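Local coordinates for disulfide bond forming protein (DsbF) (Mycobacterium tuberculosis, PDB 3IOS) that probably oxidises reduced, unfolded secreted proteins to introduce their disulfide bonds, acting as an extracellular oxidoreductase of the thioredoxin family, at residues N127-R132 and T141-A146; L44-P49 and A109-T114; G62-S67 and V71-V76. One frame throughout, in Å; residues are numbered along the deposited sequence.

Contact 1 (N127-R132 and T141-A146); sequences NVDVVR and TRRVTA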
loop_
_atom_site.group_PDB
_atom_site.type_symbol
_atom_site.label_atom_id
_atom_site.label_comp_id
_atom_site.label_asym_id
_atom_site.label_seq_id
_atom_site.Cartn_x
_atom_site.Cartn_y
_atom_site.Cartn_z
ATOM N N ASN A 127 0.865 4.543 -14.902
ATOM C CA ASN A 127 1.068 3.134 -15.219
ATOM C C ASN A 127 1.066 2.351 -13.913
ATOM O O ASN A 127 1.685 2.768 -12.935
ATOM C CB ASN A 127 2.404 2.944 -15.937
ATOM C CG ASN A 127 2.429 3.607 -17.297
ATOM O OD1 ASN A 127 3.432 4.207 -17.692
ATOM N ND2 ASN A 127 1.324 3.497 -18.029
ATOM N N VAL A 128 0.371 1.216 -13.903
ATOM C CA VAL A 128 0.272 0.387 -12.708
ATOM C C VAL A 128 0.773 -1.034 -12.920
ATOM O O VAL A 128 0.339 -1.733 -13.840
ATOM C CB VAL A 128 -1.186 0.314 -12.211
ATOM C CG1 VAL A 128 -1.277 -0.591 -10.988
ATOM C CG2 VAL A 128 -1.694 1.709 -11.894
ATOM N N ASP A 129 1.686 -1.460 -12.054
ATOM C CA ASP A 129 2.243 -2.804 -12.123
ATOM C C ASP A 129 2.043 -3.485 -10.773
ATOM O O ASP A 129 2.531 -3.005 -9.750
ATOM C CB ASP A 129 3.732 -2.736 -12.473
ATOM C CG ASP A 129 4.374 -4.106 -12.565
ATOM O OD1 ASP A 129 3.830 -4.973 -13.280
ATOM O OD2 ASP A 129 5.427 -4.312 -11.927
ATOM N N VAL A 130 1.315 -4.596 -10.773
ATOM C CA VAL A 130 1.046 -5.328 -9.539
ATOM C C VAL A 130 1.952 -6.541 -9.400
ATOM O O VAL A 130 2.066 -7.358 -10.316
ATOM C CB VAL A 130 -0.422 -5.810 -9.477
ATOM C CG1 VAL A 130 -0.668 -6.587 -8.187
ATOM C CG2 VAL A 130 -1.357 -4.624 -9.564
ATOM N N VAL A 131 2.603 -6.641 -8.248
ATOM C CA VAL A 131 3.496 -7.750 -7.957
ATOM C C VAL A 131 2.928 -8.512 -6.771
ATOM O O VAL A 131 2.747 -7.959 -5.690
ATOM C CB VAL A 131 4.914 -7.256 -7.604
ATOM C CG1 VAL A 131 5.793 -8.437 -7.220
ATOM C CG2 VAL A 131 5.513 -6.505 -8.790
ATOM N N ARG A 132 2.638 -9.789 -6.976
ATOM C CA ARG A 132 2.086 -10.606 -5.909
ATOM C C ARG A 132 3.175 -11.445 -5.273
ATOM O O ARG A 132 3.887 -12.184 -5.954
ATOM C CB ARG A 132 0.984 -11.505 -6.461
ATOM C CG ARG A 132 -0.161 -10.729 -7.075
ATOM C CD ARG A 132 -1.201 -11.655 -7.675
ATOM N NE ARG A 132 -2.378 -10.918 -8.125
ATOM C CZ ARG A 132 -2.380 -10.031 -9.114
ATOM N NH1 ARG A 132 -3.505 -9.413 -9.442
ATOM N NH2 ARG A 132 -1.265 -9.766 -9.784
ATOM N N THR A 141 13.377 -1.206 -2.976
ATOM C CA THR A 141 14.161 0.006 -3.200
ATOM C C THR A 141 14.378 0.222 -4.694
ATOM O O THR A 141 14.174 1.320 -5.214
ATOM C CB THR A 141 15.530 -0.096 -2.501
ATOM O OG1 THR A 141 15.336 -0.222 -1.089
ATOM C CG2 THR A 141 16.386 1.144 -2.790
ATOM N N ARG A 142 14.792 -0.832 -5.394
ATOM C CA ARG A 142 15.021 -0.726 -6.831
ATOM C C ARG A 142 13.746 -0.427 -7.622
ATOM O O ARG A 142 13.774 0.347 -8.578
ATOM C CB ARG A 142 15.686 -2.008 -7.339
ATOM C CG ARG A 142 17.123 -2.156 -6.858
ATOM C CD ARG A 142 17.622 -3.581 -7.011
ATOM N NE ARG A 142 18.945 -3.743 -6.417
ATOM C CZ ARG A 142 19.427 -4.896 -5.972
ATOM N NH1 ARG A 142 20.647 -4.947 -5.449
ATOM N NH2 ARG A 142 18.686 -5.996 -6.038
ATOM N N ARG A 143 12.623 -1.028 -7.233
ATOM C CA ARG A 143 11.375 -0.764 -7.941
ATOM C C ARG A 143 10.914 0.674 -7.692
ATOM O O ARG A 143 10.456 1.361 -8.606
ATOM C CB ARG A 143 10.293 -1.753 -7.509
ATOM C CG ARG A 143 10.449 -3.124 -8.145
ATOM C CD ARG A 143 9.276 -4.013 -7.791
ATOM N NE ARG A 143 9.409 -5.357 -8.342
ATOM C CZ ARG A 143 8.998 -5.724 -9.553
ATOM N NH1 ARG A 143 9.169 -6.975 -9.953
ATOM N NH2 ARG A 143 8.407 -4.851 -10.360
ATOM N N VAL A 144 11.062 1.128 -6.455
ATOM C CA VAL A 144 10.678 2.488 -6.113
ATOM C C VAL A 144 11.534 3.484 -6.890
ATOM O O VAL A 144 11.023 4.482 -7.399
ATOM C CB VAL A 144 10.817 2.726 -4.595
ATOM C CG1 VAL A 144 10.724 4.210 -4.277
ATOM C CG2 VAL A 144 9.712 1.968 -3.863
ATOM N N THR A 145 12.832 3.213 -6.994
ATOM C CA THR A 145 13.718 4.110 -7.731
ATOM C C THR A 145 13.318 4.166 -9.202
ATOM O O THR A 145 13.380 5.224 -9.836
ATOM C CB THR A 145 15.188 3.654 -7.642
ATOM O OG1 THR A 145 15.334 2.373 -8.263
ATOM C CG2 THR A 145 15.620 3.541 -6.211
ATOM N N ALA A 146 12.900 3.024 -9.742
ATOM C CA ALA A 146 12.499 2.946 -11.141
ATOM C C ALA A 146 11.288 3.822 -11.453
ATOM O O ALA A 146 11.133 4.285 -12.579
ATOM C CB ALA A 146 12.207 1.499 -11.519
HETATM O O HOH W 1 7.588 -2.144 -10.963
#
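Arg-143 reaches from its helix across to the edge strand and meets two strand residues there, Asp-129 by charge and Val-131 by packing. The arginine chain runs extended from CG to NE, which lets it span the 10.2 Å between the CA atoms of Arg-143 and Asp-129.

The polar part is a long salt bridge, not a hydrogen bond: Asp-129 OD2 lies 3.4 Å from Arg-143 NH2, approaching obliquely, and carboxylate and guanidinium planes are tilted 31° apart. Asp-129 directs its carboxylate across the gap with CG anti to the backbone N (chi1 -180°). Water 1 doubles the link. It accepts from Arg-143 NH2 at 2.9 Å, in the guanidinium plane, and donates to Asp-129 OD2 at 3.2 Å. Closer control of the arginine comes from its own helix, where Glu-139 forms a salt bridge with NE. The two carboxylates, with water 1, probably limit the guanidinium's rotation.

The apolar part uses a face of the same group. Val-131 CG2 sits 3.6 Å above the guanidinium plane, over its centre, and is 3.7 Å from Arg-143 CZ. One valine methyl thus covers the flat cation while the bonds to water 1 and Glu-139 are made from its nitrogens.

Strand 128-132 is the outermost strand of the sheet on this side, paired with strand 118-122, whose Phe-121 touches both Val-131 and Arg-143. The surface contact therefore joins the last strand and the C-terminal helix of the thioredoxin fold, 128-132 and 137-147, while that helix leans on helix 52-67 with its Thr-141 and Val-144.

Contact 2 (L44-P49 and A109-T114); sequences LWFWAP and ANFGVT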
loop_
_atom_site.group_PDB
_atom_site.type_symbol
_atom_site.label_atom_id
_atom_site.label_comp_id
_atom_site.label_asym_id
_atom_site.label_seq_id
_atom_site.Cartn_x
_atom_site.Cartn_y
_atom_site.Cartn_z
ATOM N N LEU A 44 1.447 0.936 -3.439
ATOM C CA LEU A 44 0.375 0.458 -2.581
ATOM C C LEU A 44 0.806 -0.911 -2.082
ATOM O O LEU A 44 1.153 -1.798 -2.864
ATOM C CB LEU A 44 -0.951 0.364 -3.347
ATOM C CG LEU A 44 -1.526 1.736 -3.720
ATOM C CD1 LEU A 44 -1.286 1.993 -5.203
ATOM C CD2 LEU A 44 -3.012 1.793 -3.406
ATOM N N TRP A 45 0.811 -1.065 -0.765
ATOM C CA TRP A 45 1.213 -2.305 -0.132
ATOM C C TRP A 45 -0.015 -2.960 0.489
ATOM O O TRP A 45 -0.601 -2.428 1.435
ATOM C CB TRP A 45 2.276 -1.985 0.922
ATOM C CG TRP A 45 2.588 -3.074 1.879
ATOM C CD1 TRP A 45 2.874 -4.374 1.583
ATOM C CD2 TRP A 45 2.691 -2.953 3.301
ATOM N NE1 TRP A 45 3.150 -5.070 2.731
ATOM C CE2 TRP A 45 3.046 -4.222 3.801
ATOM C CE3 TRP A 45 2.524 -1.892 4.201
ATOM C CZ2 TRP A 45 3.233 -4.466 5.170
ATOM C CZ3 TRP A 45 2.711 -2.135 5.566
ATOM C CH2 TRP A 45 3.063 -3.412 6.032
ATOM N N PHE A 46 -0.395 -4.116 -0.050
ATOM C CA PHE A 46 -1.571 -4.833 0.431
ATOM C C PHE A 46 -1.170 -5.800 1.529
ATOM O O PHE A 46 -0.336 -6.684 1.321
ATOM C CB PHE A 46 -2.232 -5.572 -0.733
ATOM C CG PHE A 46 -2.610 -4.669 -1.874
ATOM C CD1 PHE A 46 -1.644 -4.206 -2.769
ATOM C CD2 PHE A 46 -3.925 -4.240 -2.028
ATOM C CE1 PHE A 46 -1.988 -3.331 -3.797
ATOM C CE2 PHE A 46 -4.275 -3.365 -3.054
ATOM C CZ PHE A 46 -3.303 -2.910 -3.938
ATOM N N TRP A 47 -1.762 -5.618 2.706
ATOM C CA TRP A 47 -1.441 -6.460 3.854
ATOM C C TRP A 47 -2.655 -6.872 4.673
ATOM O O TRP A 47 -3.734 -6.296 4.541
ATOM C CB TRP A 47 -0.431 -5.747 4.778
ATOM C CG TRP A 47 -0.866 -4.405 5.346
ATOM C CD1 TRP A 47 -0.689 -3.173 4.782
ATOM C CD2 TRP A 47 -1.504 -4.177 6.610
ATOM N NE1 TRP A 47 -1.166 -2.189 5.623
ATOM C CE2 TRP A 47 -1.667 -2.778 6.755
ATOM C CE3 TRP A 47 -1.938 -5.018 7.644
ATOM C CZ2 TRP A 47 -2.261 -2.202 7.878
ATOM C CZ3 TRP A 47 -2.531 -4.442 8.767
ATOM C CH2 TRP A 47 -2.679 -3.049 8.877
ATOM N N ALA A 48 -2.464 -7.897 5.498
ATOM C CA ALA A 48 -3.502 -8.405 6.399
ATOM C C ALA A 48 -2.790 -8.462 7.750
ATOM O O ALA A 48 -1.650 -8.908 7.832
ATOM C CB ALA A 48 -3.961 -9.799 5.968
ATOM N N PRO A 49 -3.457 -8.019 8.825
ATOM C CA PRO A 49 -2.869 -8.008 10.169
ATOM C C PRO A 49 -2.335 -9.337 10.692
ATOM O O PRO A 49 -1.335 -9.370 11.412
ATOM C CB PRO A 49 -4.012 -7.485 11.049
ATOM C CG PRO A 49 -4.900 -6.756 10.099
ATOM C CD PRO A 49 -4.868 -7.608 8.872
ATOM N N ALA A 109 -9.943 -5.497 -4.510
ATOM C CA ALA A 109 -10.631 -5.937 -5.719
ATOM C C ALA A 109 -10.232 -5.083 -6.914
ATOM O O ALA A 109 -10.022 -5.589 -8.018
ATOM C CB ALA A 109 -12.136 -5.872 -5.507
ATOM N N ASN A 110 -10.121 -3.782 -6.680
ATOM C CA ASN A 110 -9.753 -2.842 -7.726
ATOM C C ASN A 110 -8.393 -3.138 -8.354
ATOM O O ASN A 110 -8.151 -2.793 -9.511
ATOM C CB ASN A 110 -9.754 -1.422 -7.171
ATOM C CG ASN A 110 -9.398 -0.396 -8.218
ATOM O OD1 ASN A 110 -10.191 -0.099 -9.091
ATOM N ND2 ASN A 110 -8.185 0.131 -8.147
ATOM N N PHE A 111 -7.507 -3.773 -7.597
ATOM C CA PHE A 111 -6.176 -4.091 -8.097
ATOM C C PHE A 111 -5.997 -5.573 -8.388
ATOM O O PHE A 111 -4.889 -6.034 -8.667
ATOM C CB PHE A 111 -5.121 -3.626 -7.090
ATOM C CG PHE A 111 -4.916 -2.137 -7.069
ATOM C CD1 PHE A 111 -4.042 -1.532 -7.969
ATOM C CD2 PHE A 111 -5.602 -1.340 -6.161
ATOM C CE1 PHE A 111 -3.855 -0.151 -7.965
ATOM C CE2 PHE A 111 -5.423 0.047 -6.146
ATOM C CZ PHE A 111 -4.545 0.639 -7.053
ATOM N N GLY A 112 -7.094 -6.319 -8.318
ATOM C CA GLY A 112 -7.035 -7.746 -8.574
ATOM C C GLY A 112 -6.231 -8.508 -7.536
ATOM O O GLY A 112 -5.658 -9.558 -7.833
ATOM N N VAL A 113 -6.175 -7.980 -6.319
ATOM C CA VAL A 113 -5.429 -8.633 -5.249
ATOM C C VAL A 113 -6.370 -9.493 -4.415
ATOM O O VAL A 113 -7.342 -8.998 -3.845
ATOM C CB VAL A 113 -4.734 -7.600 -4.331
ATOM C CG1 VAL A 113 -4.054 -8.310 -3.165
ATOM C CG2 VAL A 113 -3.706 -6.807 -5.127
ATOM N N THR A 114 -6.079 -10.787 -4.357
ATOM C CA THR A 114 -6.903 -11.710 -3.594
ATOM C C THR A 114 -6.130 -12.260 -2.407
ATOM O O THR A 114 -6.721 -12.739 -1.438
ATOM C CB THR A 114 -7.383 -12.882 -4.474
ATOM O OG1 THR A 114 -6.256 -13.495 -5.111
ATOM C CG2 THR A 114 -8.351 -12.382 -5.535
#
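Phe-46 and Val-113 mark the nearest backbone approach, their CA atoms 7.8 Å apart; the CA atoms of Leu-44 and Phe-111 are 9.7 Å apart. One side is the central strand 42-47 of the thioredoxin fold, which leads to the Cys-51/Cys-54 redox pair. The other is the end of the short helix 106-110 and the loop after it. A Schellman motif stops this helix: Gly-112, at positive phi, gives its N to Ala-109 O, and Val-113 N reaches back to Trp-108 O. The chain turns there, bringing Phe-111 and Val-113, on either side of the glycine, down against the sheet. No hydrogen bond joins the two segments, and the buried interface is entirely apolar.

The Phe-46 ring is met from two directions. Over one face stands Val-113 CG2, 3.8 Å from the ring centroid and only 2° off its normal, a nearly ideal CH-pi contact. At its edge the ring turns toward the face of Phe-111 in an offset edge-to-face pair, with centroids 5.4 Å apart and planes at 63°. Phe-46 CZ leads this approach, 3.6 Å from Phe-111 CD2. Phe-46 CB already points at the helix end, and with CG anti to the carbonyl carbon (chi1 -57°) the ring brings CZ to Phe-111.

Leu-44, two residues earlier on the same face of the strand, packs its methyls on the side of the Phe-111 ring where Phe-46 also sits, Leu-44 CD1 lying 4.0 Å from Phe-111 CZ. Trp-108 and Ala-120 close in on Phe-46 as well. Behind Phe-111, on the face away from Phe-46, Asn-110 ND2 rests 3.4 Å above the ring plane near its rim while donating to Gln-19 O.

Contact 3 (G62-S67 and V71-V76); sequences GQVAAS and VTFVGV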
loop_
_atom_site.group_PDB
_atom_site.type_symbol
_atom_site.label_atom_id
_atom_site.label_comp_id
_atom_site.label_asym_id
_atom_site.label_seq_id
_atom_site.Cartn_x
_atom_site.Cartn_y
_atom_site.Cartn_z
ATOM N N GLY A 62 8.352 0.201 5.848
ATOM C CA GLY A 62 8.478 1.449 6.579
ATOM C C GLY A 62 9.806 2.131 6.315
ATOM O O GLY A 62 9.870 3.349 6.150
ATOM N N GLN A 63 10.870 1.343 6.262
ATOM C CA GLN A 63 12.199 1.888 6.017
ATOM C C GLN A 63 12.291 2.499 4.622
ATOM O O GLN A 63 12.791 3.612 4.455
ATOM C CB GLN A 63 13.249 0.788 6.187
ATOM C CG GLN A 63 14.686 1.287 6.203
ATOM C CD GLN A 63 15.671 0.204 6.607
ATOM O OE1 GLN A 63 16.879 0.439 6.674
ATOM N NE2 GLN A 63 15.158 -0.993 6.878
ATOM N N VAL A 64 11.810 1.777 3.614
ATOM C CA VAL A 64 11.863 2.291 2.251
ATOM C C VAL A 64 10.994 3.544 2.107
ATOM O O VAL A 64 11.369 4.492 1.417
ATOM C CB VAL A 64 11.431 1.206 1.224
ATOM C CG1 VAL A 64 11.454 1.770 -0.188
ATOM C CG2 VAL A 64 12.384 0.017 1.306
ATOM N N ALA A 65 9.839 3.553 2.768
ATOM C CA ALA A 65 8.951 4.703 2.711
ATOM C C ALA A 65 9.662 5.928 3.278
ATOM O O ALA A 65 9.605 7.011 2.696
ATOM C CB ALA A 65 7.674 4.431 3.507
ATOM N N ALA A 66 10.334 5.740 4.407
ATOM C CA ALA A 66 11.051 6.833 5.063
ATOM C C ALA A 66 12.209 7.359 4.220
ATOM O O ALA A 66 12.504 8.559 4.227
ATOM C CB ALA A 66 11.568 6.364 6.410
ATOM N N SER A 67 12.862 6.458 3.493
ATOM C CA SER A 67 14.003 6.815 2.656
ATOM C C SER A 67 13.607 7.448 1.327
ATOM O O SER A 67 14.437 8.047 0.645
ATOM C CB SER A 67 14.851 5.573 2.388
ATOM O OG SER A 67 15.319 5.015 3.603
ATOM N N VAL A 71 8.052 9.414 -2.919
ATOM C CA VAL A 71 7.072 8.390 -3.259
ATOM C C VAL A 71 5.963 8.306 -2.221
ATOM O O VAL A 71 6.217 8.279 -1.019
ATOM C CB VAL A 71 7.746 7.005 -3.379
ATOM C CG1 VAL A 71 6.711 5.947 -3.760
ATOM C CG2 VAL A 71 8.857 7.064 -4.407
ATOM N N THR A 72 4.722 8.273 -2.685
ATOM C CA THR A 72 3.607 8.179 -1.769
ATOM C C THR A 72 3.334 6.708 -1.499
ATOM O O THR A 72 2.967 5.966 -2.411
ATOM C CB THR A 72 2.343 8.852 -2.359
ATOM O OG1 THR A 72 2.585 10.255 -2.533
ATOM C CG2 THR A 72 1.146 8.666 -1.435
ATOM N N PHE A 73 3.562 6.280 -0.263
ATOM C CA PHE A 73 3.291 4.894 0.107
ATOM C C PHE A 73 1.901 4.828 0.710
ATOM O O PHE A 73 1.509 5.702 1.491
ATOM C CB PHE A 73 4.310 4.370 1.119
ATOM C CG PHE A 73 5.555 3.827 0.495
ATOM C CD1 PHE A 73 6.477 4.677 -0.109
ATOM C CD2 PHE A 73 5.801 2.457 0.492
ATOM C CE1 PHE A 73 7.629 4.167 -0.706
ATOM C CE2 PHE A 73 6.949 1.943 -0.101
ATOM C CZ PHE A 73 7.864 2.802 -0.701
ATOM N N VAL A 74 1.148 3.800 0.333
ATOM C CA VAL A 74 -0.197 3.619 0.850
ATOM C C VAL A 74 -0.395 2.167 1.240
ATOM O O VAL A 74 -0.322 1.271 0.393
ATOM C CB VAL A 74 -1.270 3.982 -0.204
ATOM C CG1 VAL A 74 -2.671 3.828 0.397
ATOM C CG2 VAL A 74 -1.063 5.397 -0.700
ATOM N N GLY A 75 -0.623 1.933 2.528
ATOM C CA GLY A 75 -0.869 0.581 2.988
ATOM C C GLY A 75 -2.342 0.317 2.754
ATOM O O GLY A 75 -3.156 1.227 2.912
ATOM N N VAL A 76 -2.685 -0.897 2.341
ATOM C CA VAL A 76 -4.080 -1.252 2.091
ATOM C C VAL A 76 -4.373 -2.518 2.887
ATOM O O VAL A 76 -4.123 -3.624 2.423
ATOM C CB VAL A 76 -4.334 -1.517 0.586
ATOM C CG1 VAL A 76 -5.833 -1.685 0.337
ATOM C CG2 VAL A 76 -3.775 -0.359 -0.252
HETATM O O HOH W 2 7.360 8.017 1.386
#
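Phe-73 lays a ring face against the helix at Ala-65, so that a flat aromatic surface meets backbone and methyl together. Ala-65 CA stands over the face, 3.9 Å from the ring centroid and 18° off the normal, making a CH-pi contact shifted toward the rim. The ring atom closest to Ala-65 CA is Phe-73 CE1, at 3.7 Å. The alanine methyl covers the root of the same ring, with Ala-65 CB 3.7 Å from Phe-73 CG. With so small a side chain the ring can come right up to the helix backbone, and the CA atoms of Ala-65 and Phe-73 are only 6.2 Å apart.

Val-64 comes in at about a right angle to Phe-73 and touches the far end of the ring: its CG1 lies 3.8 Å from CZ. This methyl is anti to the backbone N (chi1 178°), which carries it round to that end.

These residues belong to the beta-alpha-beta unit of the thioredoxin fold, strand 42-47, helix 52-67 and strand 72-77. The helix begins at the CxxC pair, Cys-51 just ahead of it and Cys-54 in its first turn; here its last turn presses on the first part of the returning strand. Val-144 of helix 137-147 and Phe-97 also pack on Phe-73.

Polar atoms meet at the margin. Water 2 lies between the two backbones, 2.8 Å from Ala-65 O and 2.7 Å from Val-71 O; with more acceptors in reach than protons, it need not donate to both at once. Val-71 O also lies at the edge of the Phe-73 ring, in its plane.

Contacts 2 and 3 are buried and lie on opposite faces of the central sheet, whereas contact 1 is at the surface on the same face as contact 3. Strands 42-47 and 72-77, neighbours in that sheet, join contacts 2 and 3 by backbone hydrogen bonds between Trp-45 and both Val-74 and Val-76. Helix 137-147 serves contact 1 with Arg-143 and packs Val-144 on Val-71 of contact 3. Contact 1 reaches contact 2 through Arg-132, which hydrogen-bonds Gly-112 O. Charge marks the surface contact, while both buried ones are apolar in their side chains: two rings and aliphatic groups in contact 2, a single ring against helix backbone in contact 3, with a water only at its backbone margin.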